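Long-range contact in fasciclin I (Drosophila melanogaster, PDB 1O70), which acts as a neural cell adhesion molecule and is represented here by its third and fourth FAS1 domains: residues 160-174 and 187-201. Sequence-based numbering, arbitrary orientation.
Sequences TVLGKLESDPMMSDT and LNNTQRRFTYFVPRD. With NAG (2-acetamido-2-deoxy-beta-D-glucopyranose), chain B; SO4 (sulfate ion), chain C.
Leu165 meets Tyr196, Leu187 and Val198 where helix 161-167 lies against strand 193-199 of the fourth FAS1 domain, the second strand of its seven-stranded mixed sheet, between 235-238 (antiparallel) and 298-303 (parallel). Their axes approach to 10.9 Å, with N-to-C directions 28° apart. This inner face is tightly packed with apolar side chains: Leu165 CD1 comes in the plane of the Tyr196 ring, at its edge, 3.7 Å from CE1, and also touches Leu187 CD1. Val161 CG1 reaches the same ring edge, while Val198 CG2 lies over one face, toward the rim. With Thr174 CG2 anti to the backbone N, the methyl turns to Tyr196 OH and OG1 donates to Pro199 O (2.9 Å) in the carbonyl plane; OG1 is also bonded to Trp204. Water 2 joins Tyr196 OH to Thr174 O.

The outer ends are more open and polar. At one, Leu162 N donates to Leu187 O (3.3 Å), whereas Thr160 OG1, which caps the helix by accepting from Gly163 N, makes just a weak bond (3.3 Å) to OD1 of Asn188, an exposed residue. At the other, Asp201 N donates to Met170 O (3.0 Å), and the Asp201 carboxylate grips the start of helix 172-177: OD2 takes Ser172 OG on its syn lone pair, and OD1 receives Asp173 N at 2.7 Å. An alanine in place of Asp201 would probably leave Ser172 OG and Asp173 N without these acceptors and let the helix start shift. Nearby, Arg200 holds a sulfate, probably from the crystallisation liquor, its NE donating to sulfate O2 at 2.9 Å.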
ATOM      1  N   THR A 160      -7.282  -7.092  -6.687  1.00 29.79           N
ATOM      2  CA  THR A 160      -6.856  -8.255  -5.926  1.00 28.99           C
ATOM      3  C   THR A 160      -5.344  -8.100  -5.768  1.00 30.30           C
ATOM      4  O   THR A 160      -4.733  -7.210  -6.372  1.00 30.05           O
ATOM      5  CB  THR A 160      -7.099  -9.561  -6.700  1.00 27.36           C
ATOM      6  OG1 THR A 160      -6.308  -9.553  -7.897  1.00 26.73           O
ATOM      7  CG2 THR A 160      -8.557  -9.702  -7.076  1.00 24.80           C
ATOM      8  N   VAL A 161      -4.746  -8.962  -4.958  1.00 29.15           N
ATOM      9  CA  VAL A 161      -3.305  -8.946  -4.770  1.00 28.54           C
ATOM     10  C   VAL A 161      -2.636  -8.915  -6.151  1.00 29.28           C
ATOM     11  O   VAL A 161      -1.765  -8.084  -6.415  1.00 30.00           O
ATOM     12  CB  VAL A 161      -2.860 -10.208  -4.002  1.00 27.25           C
ATOM     13  CG1 VAL A 161      -1.347 -10.323  -4.009  1.00 25.20           C
ATOM     14  CG2 VAL A 161      -3.389 -10.161  -2.586  1.00 24.20           C
ATOM     15  N   LEU A 162      -3.059  -9.820  -7.030  1.00 30.25           N
ATOM     16  CA  LEU A 162      -2.516  -9.884  -8.395  1.00 31.50           C
ATOM     17  C   LEU A 162      -2.744  -8.580  -9.156  1.00 30.81           C
ATOM     18  O   LEU A 162      -1.844  -8.081  -9.831  1.00 30.05           O
ATOM     19  CB  LEU A 162      -3.166 -11.029  -9.188  1.00 30.85           C
ATOM     20  CG  LEU A 162      -2.770 -11.089 -10.669  1.00 32.80           C
ATOM     21  CD1 LEU A 162      -1.283 -11.439 -10.778  1.00 33.24           C
ATOM     22  CD2 LEU A 162      -3.606 -12.134 -11.421  1.00 31.90           C
ATOM     23  N   GLY A 163      -3.956  -8.040  -9.044  1.00 30.62           N
ATOM     24  CA  GLY A 163      -4.282  -6.813  -9.744  1.00 29.06           C
ATOM     25  C   GLY A 163      -3.347  -5.700  -9.341  1.00 30.41           C
ATOM     26  O   GLY A 163      -2.941  -4.877 -10.167  1.00 30.75           O
ATOM     27  N   LYS A 164      -3.002  -5.693  -8.057  1.00 29.24           N
ATOM     28  CA  LYS A 164      -2.113  -4.701  -7.482  1.00 27.90           C
ATOM     29  C   LYS A 164      -0.701  -4.909  -8.002  1.00 29.09           C
ATOM     30  O   LYS A 164      -0.050  -3.964  -8.450  1.00 29.07           O
ATOM     31  CB  LYS A 164      -2.111  -4.832  -5.961  1.00 27.49           C
ATOM     32  CG  LYS A 164      -2.239  -3.522  -5.207  1.00 29.39           C
ATOM     33  CD  LYS A 164      -1.156  -2.536  -5.565  1.00 29.93           C
ATOM     34  CE  LYS A 164      -1.438  -1.170  -4.968  1.00 32.27           C
ATOM     35  NZ  LYS A 164      -2.656  -0.559  -5.545  1.00 30.94           N
ATOM     36  N   LEU A 165      -0.231  -6.151  -7.938  1.00 30.25           N
ATOM     37  CA  LEU A 165       1.114  -6.488  -8.403  1.00 30.98           C
ATOM     38  C   LEU A 165       1.410  -6.073  -9.831  1.00 30.48           C
ATOM     39  O   LEU A 165       2.545  -5.727 -10.147  1.00 31.46           O
ATOM     40  CB  LEU A 165       1.374  -7.987  -8.282  1.00 31.37           C
ATOM     41  CG  LEU A 165       1.682  -8.599  -6.916  1.00 31.68           C
ATOM     42  CD1 LEU A 165       1.650 -10.108  -7.076  1.00 33.57           C
ATOM     43  CD2 LEU A 165       3.044  -8.123  -6.405  1.00 29.51           C
ATOM     44  N   GLU A 166       0.418  -6.115 -10.705  1.00 31.22           N
ATOM     45  CA  GLU A 166       0.685  -5.727 -12.084  1.00 32.50           C
ATOM     46  C   GLU A 166       0.535  -4.235 -12.313  1.00 29.72           C
ATOM     47  O   GLU A 166       1.105  -3.702 -13.256  1.00 28.70           O
ATOM     48  CB  GLU A 166      -0.206  -6.514 -13.043  1.00 35.99           C
ATOM     49  CG  GLU A 166      -1.600  -6.713 -12.539  1.00 43.51           C
ATOM     50  CD  GLU A 166      -2.419  -7.600 -13.461  1.00 48.00           C
ATOM     51  OE1 GLU A 166      -1.882  -8.632 -13.930  1.00 50.11           O
ATOM     52  OE2 GLU A 166      -3.604  -7.273 -13.700  1.00 49.52           O
ATOM     53  N   SER A 167      -0.196  -3.559 -11.431  1.00 28.74           N
ATOM     54  CA  SER A 167      -0.395  -2.125 -11.573  1.00 30.03           C
ATOM     55  C   SER A 167       0.522  -1.210 -10.740  1.00 30.57           C
ATOM     56  O   SER A 167       0.523   0.004 -10.943  1.00 33.72           O
ATOM     57  CB  SER A 167      -1.867  -1.770 -11.311  1.00 28.10           C
ATOM     58  OG  SER A 167      -2.278  -2.130 -10.015  1.00 31.19           O
ATOM     59  N   ASP A 168       1.302  -1.779  -9.822  1.00 29.43           N
ATOM     60  CA  ASP A 168       2.200  -1.000  -8.959  1.00 29.20           C
ATOM     61  C   ASP A 168       3.655  -1.088  -9.438  1.00 30.79           C
ATOM     62  O   ASP A 168       4.310  -2.126  -9.287  1.00 31.57           O
ATOM     63  CB  ASP A 168       2.114  -1.515  -7.518  1.00 28.21           C
ATOM     64  CG  ASP A 168       2.687  -0.534  -6.498  1.00 29.21           C
ATOM     65  OD1 ASP A 168       3.733   0.102  -6.771  1.00 29.30           O
ATOM     66  OD2 ASP A 168       2.100  -0.412  -5.401  1.00 28.21           O
ATOM     67  N   PRO A 169       4.201   0.014  -9.982  1.00 30.50           N
ATOM     68  CA  PRO A 169       5.588  -0.007 -10.470  1.00 31.09           C
ATOM     69  C   PRO A 169       6.616  -0.445  -9.427  1.00 31.12           C
ATOM     70  O   PRO A 169       7.676  -0.990  -9.763  1.00 31.36           O
ATOM     71  CB  PRO A 169       5.841   1.439 -10.906  1.00 29.69           C
ATOM     72  CG  PRO A 169       4.469   2.014 -11.100  1.00 31.78           C
ATOM     73  CD  PRO A 169       3.665   1.384 -10.001  1.00 30.65           C
ATOM     74  N   MET A 170       6.302  -0.189  -8.164  1.00 28.21           N
ATOM     75  CA  MET A 170       7.206  -0.527  -7.075  1.00 27.88           C
ATOM     76  C   MET A 170       7.360  -2.034  -6.881  1.00 27.05           C
ATOM     77  O   MET A 170       8.362  -2.502  -6.330  1.00 26.04           O
ATOM     78  CB  MET A 170       6.704   0.107  -5.785  1.00 28.21           C
ATOM     79  CG  MET A 170       7.803   0.265  -4.777  1.00 29.72           C
ATOM     80  SD  MET A 170       7.334   1.301  -3.402  1.00 32.77           S
ATOM     81  CE  MET A 170       6.758   0.041  -2.345  1.00 31.52           C
ATOM     82  N   MET A 171       6.365  -2.772  -7.363  1.00 25.63           N
ATOM     83  CA  MET A 171       6.313  -4.219  -7.257  1.00 26.58           C
ATOM     84  C   MET A 171       6.697  -4.920  -8.550  1.00 26.51           C
ATOM     85  O   MET A 171       6.674  -6.145  -8.606  1.00 29.52           O
ATOM     86  CB  MET A 171       4.896  -4.648  -6.840  1.00 27.46           C
ATOM     87  CG  MET A 171       4.449  -4.108  -5.461  1.00 27.52           C
ATOM     88  SD  MET A 171       2.756  -4.567  -5.023  1.00 26.89           S
ATOM     89  CE  MET A 171       2.433  -3.577  -3.571  1.00 28.13           C
ATOM     90  N   SER A 172       7.084  -4.151  -9.565  1.00 26.03           N
ATOM     91  CA  SER A 172       7.428  -4.697 -10.879  1.00 25.33           C
ATOM     92  C   SER A 172       8.355  -5.920 -10.899  1.00 26.74           C
ATOM     93  O   SER A 172       8.105  -6.866 -11.657  1.00 26.18           O
ATOM     94  CB  SER A 172       8.015  -3.597 -11.773  1.00 23.03           C
ATOM     95  OG  SER A 172       9.436  -3.539 -11.683  1.00 28.60           O
ATOM     96  N   ASP A 173       9.407  -5.916 -10.079  1.00 25.91           N
ATOM     97  CA  ASP A 173      10.324  -7.053 -10.047  1.00 26.08           C
ATOM     98  C   ASP A 173       9.656  -8.293  -9.468  1.00 27.62           C
ATOM     99  O   ASP A 173       9.659  -9.366 -10.079  1.00 29.91           O
ATOM    100  CB  ASP A 173      11.582  -6.717  -9.237  1.00 26.09           C
ATOM    101  CG  ASP A 173      12.566  -5.867 -10.015  1.00 25.08           C
ATOM    102  OD1 ASP A 173      12.365  -5.679 -11.219  1.00 28.66           O
ATOM    103  OD2 ASP A 173      13.550  -5.382  -9.433  1.00 28.78           O
ATOM    104  N   THR A 174       9.080  -8.149  -8.281  1.00 26.03           N
ATOM    105  CA  THR A 174       8.409  -9.275  -7.665  1.00 25.43           C
ATOM    106  C   THR A 174       7.278  -9.780  -8.567  1.00 26.98           C
ATOM    107  O   THR A 174       7.049 -10.986  -8.658  1.00 25.42           O
ATOM    108  CB  THR A 174       7.851  -8.914  -6.267  1.00 22.72           C
ATOM    109  OG1 THR A 174       8.938  -8.761  -5.350  1.00 23.73           O
ATOM    110  CG2 THR A 174       6.930 -10.010  -5.754  1.00 21.65           C
ATOM    111  N   LEU A 187      -2.895 -15.700  -7.240  1.00 45.07           N
ATOM    112  CA  LEU A 187      -3.169 -14.441  -6.543  1.00 44.48           C
ATOM    113  C   LEU A 187      -4.411 -13.698  -7.010  1.00 46.98           C
ATOM    114  O   LEU A 187      -4.713 -12.602  -6.529  1.00 46.91           O
ATOM    115  CB  LEU A 187      -1.954 -13.527  -6.649  1.00 40.74           C
ATOM    116  CG  LEU A 187      -0.676 -14.182  -6.130  1.00 36.70           C
ATOM    117  CD1 LEU A 187       0.485 -13.251  -6.369  1.00 35.80           C
ATOM    118  CD2 LEU A 187      -0.824 -14.514  -4.658  1.00 32.91           C
ATOM    119  N   ASN A 188      -5.136 -14.296  -7.943  1.00 49.61           N
ATOM    120  CA  ASN A 188      -6.346 -13.679  -8.452  1.00 51.04           C
ATOM    121  C   ASN A 188      -7.551 -14.306  -7.751  1.00 51.26           C
ATOM    122  O   ASN A 188      -8.632 -13.722  -7.712  1.00 50.03           O
ATOM    123  CB  ASN A 188      -6.437 -13.893  -9.961  1.00 52.04           C
ATOM    124  CG  ASN A 188      -7.283 -12.841 -10.642  1.00 54.73           C
ATOM    125  OD1 ASN A 188      -7.271 -11.669 -10.241  1.00 56.20           O
ATOM    126  ND2 ASN A 188      -8.006 -13.237 -11.687  1.00 55.21           N
ATOM    127  N   ASN A 189      -7.341 -15.493  -7.183  1.00 51.13           N
ATOM    128  CA  ASN A 189      -8.389 -16.231  -6.490  1.00 51.22           C
ATOM    129  C   ASN A 189      -9.035 -15.408  -5.381  1.00 51.28           C
ATOM    130  O   ASN A 189      -8.348 -14.808  -4.558  1.00 50.84           O
ATOM    131  CB  ASN A 189      -7.824 -17.531  -5.912  1.00 51.96           C
ATOM    132  CG  ASN A 189      -8.909 -18.457  -5.394  1.00 53.81           C
ATOM    133  OD1 ASN A 189      -9.542 -18.193  -4.372  1.00 55.49           O
ATOM    134  ND2 ASN A 189      -9.133 -19.550  -6.105  1.00 56.08           N
ATOM    135  N   THR A 190     -10.364 -15.386  -5.359  1.00 52.22           N
ATOM    136  CA  THR A 190     -11.095 -14.631  -4.348  1.00 53.71           C
ATOM    137  C   THR A 190     -11.639 -15.509  -3.228  1.00 54.08           C
ATOM    138  O   THR A 190     -12.270 -15.015  -2.299  1.00 53.94           O
ATOM    139  CB  THR A 190     -12.272 -13.868  -4.975  1.00 53.16           C
ATOM    140  OG1 THR A 190     -13.128 -14.796  -5.647  1.00 55.59           O
ATOM    141  CG2 THR A 190     -11.779 -12.839  -5.966  1.00 53.06           C
ATOM    142  N   GLN A 191     -11.395 -16.810  -3.316  1.00 55.78           N
ATOM    143  CA  GLN A 191     -11.880 -17.742  -2.305  1.00 58.66           C
ATOM    144  C   GLN A 191     -10.893 -17.933  -1.156  1.00 58.42           C
ATOM    145  O   GLN A 191     -11.214 -18.571  -0.153  1.00 59.02           O
ATOM    146  CB  GLN A 191     -12.190 -19.089  -2.952  1.00 61.36           C
ATOM    147  CG  GLN A 191     -13.324 -19.027  -3.962  1.00 65.63           C
ATOM    148  CD  GLN A 191     -13.270 -20.160  -4.970  1.00 69.03           C
ATOM    149  OE1 GLN A 191     -14.204 -20.353  -5.752  1.00 72.06           O
ATOM    150  NE2 GLN A 191     -12.167 -20.913  -4.962  1.00 69.55           N
ATOM    151  N   ARG A 192      -9.691 -17.385  -1.308  1.00 57.19           N
ATOM    152  CA  ARG A 192      -8.656 -17.481  -0.280  1.00 55.16           C
ATOM    153  C   ARG A 192      -8.261 -16.066   0.126  1.00 51.35           C
ATOM    154  O   ARG A 192      -8.668 -15.091  -0.505  1.00 50.86           O
ATOM    155  CB  ARG A 192      -7.419 -18.197  -0.833  1.00 57.96           C
ATOM    156  CG  ARG A 192      -7.718 -19.358  -1.771  1.00 63.01           C
ATOM    157  CD  ARG A 192      -8.070 -20.639  -1.029  1.00 67.59           C
ATOM    158  NE  ARG A 192      -6.912 -21.226  -0.356  1.00 70.44           N
ATOM    159  CZ  ARG A 192      -6.904 -22.428   0.219  1.00 73.47           C
ATOM    160  NH1 ARG A 192      -7.997 -23.190   0.207  1.00 74.98           N
ATOM    161  NH2 ARG A 192      -5.802 -22.871   0.815  1.00 73.90           N
ATOM    162  N   ARG A 193      -7.473 -15.956   1.184  1.00 47.84           N
ATOM    163  CA  ARG A 193      -7.009 -14.657   1.637  1.00 44.30           C
ATOM    164  C   ARG A 193      -5.489 -14.711   1.705  1.00 41.04           C
ATOM    165  O   ARG A 193      -4.921 -15.531   2.422  1.00 41.05           O
ATOM    166  CB  ARG A 193      -7.611 -14.318   3.000  1.00 46.24           C
ATOM    167  CG  ARG A 193      -9.043 -13.813   2.907  1.00 49.74           C
ATOM    168  CD  ARG A 193      -9.104 -12.485   2.155  1.00 53.53           C
ATOM    169  NE  ARG A 193     -10.468 -12.031   1.894  1.00 56.53           N
ATOM    170  CZ  ARG A 193     -11.261 -12.533   0.948  1.00 57.76           C
ATOM    171  NH1 ARG A 193     -10.827 -13.513   0.167  1.00 56.39           N
ATOM    172  NH2 ARG A 193     -12.486 -12.044   0.769  1.00 57.78           N
ATOM    173  N   PHE A 194      -4.834 -13.849   0.933  1.00 37.54           N
ATOM    174  CA  PHE A 194      -3.387 -13.828   0.904  1.00 33.74           C
ATOM    175  C   PHE A 194      -2.753 -12.662   1.631  1.00 32.11           C
ATOM    176  O   PHE A 194      -3.272 -11.545   1.633  1.00 30.91           O
ATOM    177  CB  PHE A 194      -2.862 -13.791  -0.527  1.00 33.94           C
ATOM    178  CG  PHE A 194      -3.442 -14.821  -1.428  1.00 35.30           C
ATOM    179  CD1 PHE A 194      -4.661 -14.596  -2.058  1.00 38.92           C
ATOM    180  CD2 PHE A 194      -2.748 -15.991  -1.705  1.00 34.75           C
ATOM    181  CE1 PHE A 194      -5.176 -15.512  -2.971  1.00 39.63           C
ATOM    182  CE2 PHE A 194      -3.253 -16.915  -2.615  1.00 38.14           C
ATOM    183  CZ  PHE A 194      -4.476 -16.675  -3.249  1.00 38.54           C
ATOM    184  N   THR A 195      -1.612 -12.943   2.245  1.00 30.15           N
ATOM    185  CA  THR A 195      -0.825 -11.928   2.929  1.00 30.06           C
ATOM    186  C   THR A 195       0.534 -12.072   2.254  1.00 30.83           C
ATOM    187  O   THR A 195       1.349 -12.918   2.635  1.00 32.98           O
ATOM    188  CB  THR A 195      -0.716 -12.217   4.423  1.00 29.58           C
ATOM    189  OG1 THR A 195      -2.015 -12.107   5.015  1.00 33.19           O
ATOM    190  CG2 THR A 195       0.205 -11.227   5.085  1.00 29.49           C
ATOM    191  N   TYR A 196       0.762 -11.252   1.231  1.00 28.03           N
ATOM    192  CA  TYR A 196       1.993 -11.306   0.451  1.00 27.43           C
ATOM    193  C   TYR A 196       3.025 -10.263   0.885  1.00 27.12           C
ATOM    194  O   TYR A 196       2.775  -9.055   0.811  1.00 27.70           O
ATOM    195  CB  TYR A 196       1.647 -11.120  -1.037  1.00 24.46           C
ATOM    196  CG  TYR A 196       2.672 -11.635  -2.037  1.00 24.33           C
ATOM    197  CD1 TYR A 196       2.501 -11.405  -3.405  1.00 23.98           C
ATOM    198  CD2 TYR A 196       3.815 -12.327  -1.629  1.00 24.60           C
ATOM    199  CE1 TYR A 196       3.435 -11.837  -4.343  1.00 23.73           C
ATOM    200  CE2 TYR A 196       4.759 -12.773  -2.559  1.00 24.84           C
ATOM    201  CZ  TYR A 196       4.567 -12.520  -3.917  1.00 26.17           C
ATOM    202  OH  TYR A 196       5.520 -12.918  -4.835  1.00 26.22           O
ATOM    203  N   PHE A 197       4.175 -10.743   1.354  1.00 26.57           N
ATOM    204  CA  PHE A 197       5.257  -9.861   1.759  1.00 27.01           C
ATOM    205  C   PHE A 197       6.057  -9.660   0.491  1.00 27.06           C
ATOM    206  O   PHE A 197       6.869 -10.505   0.112  1.00 28.06           O
ATOM    207  CB  PHE A 197       6.125 -10.497   2.847  1.00 27.35           C
ATOM    208  CG  PHE A 197       5.397 -10.745   4.125  1.00 26.53           C
ATOM    209  CD1 PHE A 197       4.615 -11.883   4.270  1.00 27.33           C
ATOM    210  CD2 PHE A 197       5.419  -9.802   5.152  1.00 28.06           C
ATOM    211  CE1 PHE A 197       3.856 -12.089   5.414  1.00 27.89           C
ATOM    212  CE2 PHE A 197       4.662  -9.991   6.308  1.00 27.76           C
ATOM    213  CZ  PHE A 197       3.874 -11.138   6.439  1.00 28.64           C
ATOM    214  N   VAL A 198       5.802  -8.532  -0.164  1.00 25.50           N
ATOM    215  CA  VAL A 198       6.431  -8.201  -1.433  1.00 24.90           C
ATOM    216  C   VAL A 198       7.678  -7.328  -1.400  1.00 25.52           C
ATOM    217  O   VAL A 198       7.620  -6.164  -1.017  1.00 25.63           O
ATOM    218  CB  VAL A 198       5.441  -7.487  -2.361  1.00 23.10           C
ATOM    219  CG1 VAL A 198       6.117  -7.156  -3.661  1.00 19.19           C
ATOM    220  CG2 VAL A 198       4.218  -8.356  -2.588  1.00 20.31           C
ATOM    221  N   PRO A 199       8.830  -7.880  -1.805  1.00 24.75           N
ATOM    222  CA  PRO A 199      10.041  -7.055  -1.802  1.00 25.27           C
ATOM    223  C   PRO A 199       9.883  -5.985  -2.903  1.00 26.11           C
ATOM    224  O   PRO A 199       9.427  -6.288  -4.004  1.00 24.94           O
ATOM    225  CB  PRO A 199      11.144  -8.060  -2.130  1.00 22.23           C
ATOM    226  CG  PRO A 199      10.599  -9.365  -1.576  1.00 24.65           C
ATOM    227  CD  PRO A 199       9.159  -9.303  -2.015  1.00 25.08           C
ATOM    228  N   ARG A 200      10.239  -4.739  -2.605  1.00 26.24           N
ATOM    229  CA  ARG A 200      10.128  -3.665  -3.585  1.00 26.70           C
ATOM    230  C   ARG A 200      11.271  -3.803  -4.587  1.00 27.39           C
ATOM    231  O   ARG A 200      12.217  -4.548  -4.345  1.00 26.16           O
ATOM    232  CB  ARG A 200      10.228  -2.308  -2.896  1.00 26.81           C
ATOM    233  CG  ARG A 200      11.540  -2.125  -2.172  1.00 29.18           C
ATOM    234  CD  ARG A 200      11.540  -0.889  -1.304  1.00 28.53           C
ATOM    235  NE  ARG A 200      11.377   0.322  -2.091  1.00 29.94           N
ATOM    236  CZ  ARG A 200      11.616   1.546  -1.630  1.00 31.45           C
ATOM    237  NH1 ARG A 200      12.032   1.717  -0.377  1.00 32.88           N
ATOM    238  NH2 ARG A 200      11.443   2.599  -2.418  1.00 29.75           N
ATOM    239  N   ASP A 201      11.192  -3.089  -5.708  1.00 26.99           N
ATOM    240  CA  ASP A 201      12.245  -3.158  -6.713  1.00 26.73           C
ATOM    241  C   ASP A 201      13.629  -2.887  -6.104  1.00 27.17           C
ATOM    242  O   ASP A 201      14.571  -3.665  -6.325  1.00 27.02           O
ATOM    243  CB  ASP A 201      11.956  -2.172  -7.849  1.00 27.20           C
ATOM    244  CG  ASP A 201      11.009  -2.751  -8.912  1.00 30.76           C
ATOM    245  OD1 ASP A 201      10.367  -3.811  -8.666  1.00 29.82           O
ATOM    246  OD2 ASP A 201      10.898  -2.135  -9.999  1.00 28.41           O
TER
HETATM  247  C1  NAG B   1      -0.445   4.360 -10.036  1.00 30.49           C
HETATM  248  C2  NAG B   1       1.029   4.691  -9.823  1.00 29.80           C
HETATM  249  C3  NAG B   1       1.605   5.240 -11.132  1.00 31.99           C
HETATM  250  C4  NAG B   1       1.366   4.254 -12.292  1.00 33.32           C
HETATM  251  C5  NAG B   1      -0.130   3.884 -12.347  1.00 33.84           C
HETATM  252  C6  NAG B   1      -0.477   2.835 -13.380  1.00 32.77           C
HETATM  253  C7  NAG B   1       1.825   5.405  -7.664  1.00 31.49           C
HETATM  254  C8  NAG B   1       1.962   6.524  -6.641  1.00 28.91           C
HETATM  255  N2  NAG B   1       1.165   5.687  -8.782  1.00 31.86           N
HETATM  256  O3  NAG B   1       2.984   5.528 -10.980  1.00 28.73           O
HETATM  257  O4  NAG B   1       1.737   4.885 -13.534  1.00 38.19           O
HETATM  258  O5  NAG B   1      -0.575   3.383 -11.071  1.00 31.45           O
HETATM  259  O6  NAG B   1       0.356   1.694 -13.240  1.00 37.64           O
HETATM  260  O7  NAG B   1       2.307   4.300  -7.439  1.00 30.72           O
HETATM  261  S   SO4 C1626      11.488   1.272  -5.773  1.00 39.08           S
HETATM  262  O1  SO4 C1626      10.265   1.283  -6.567  1.00 43.20           O
HETATM  263  O2  SO4 C1626      11.522   0.040  -4.967  1.00 38.96           O
HETATM  264  O3  SO4 C1626      12.674   1.306  -6.642  1.00 39.30           O
HETATM  265  O4  SO4 C1626      11.488   2.450  -4.884  1.00 44.77           O
HETATM  266  O   HOH W   1       9.410  -5.675  -6.650  1.00 22.91           O
HETATM  267  O   HOH W   2       4.892 -12.156  -7.512  1.00 33.64           O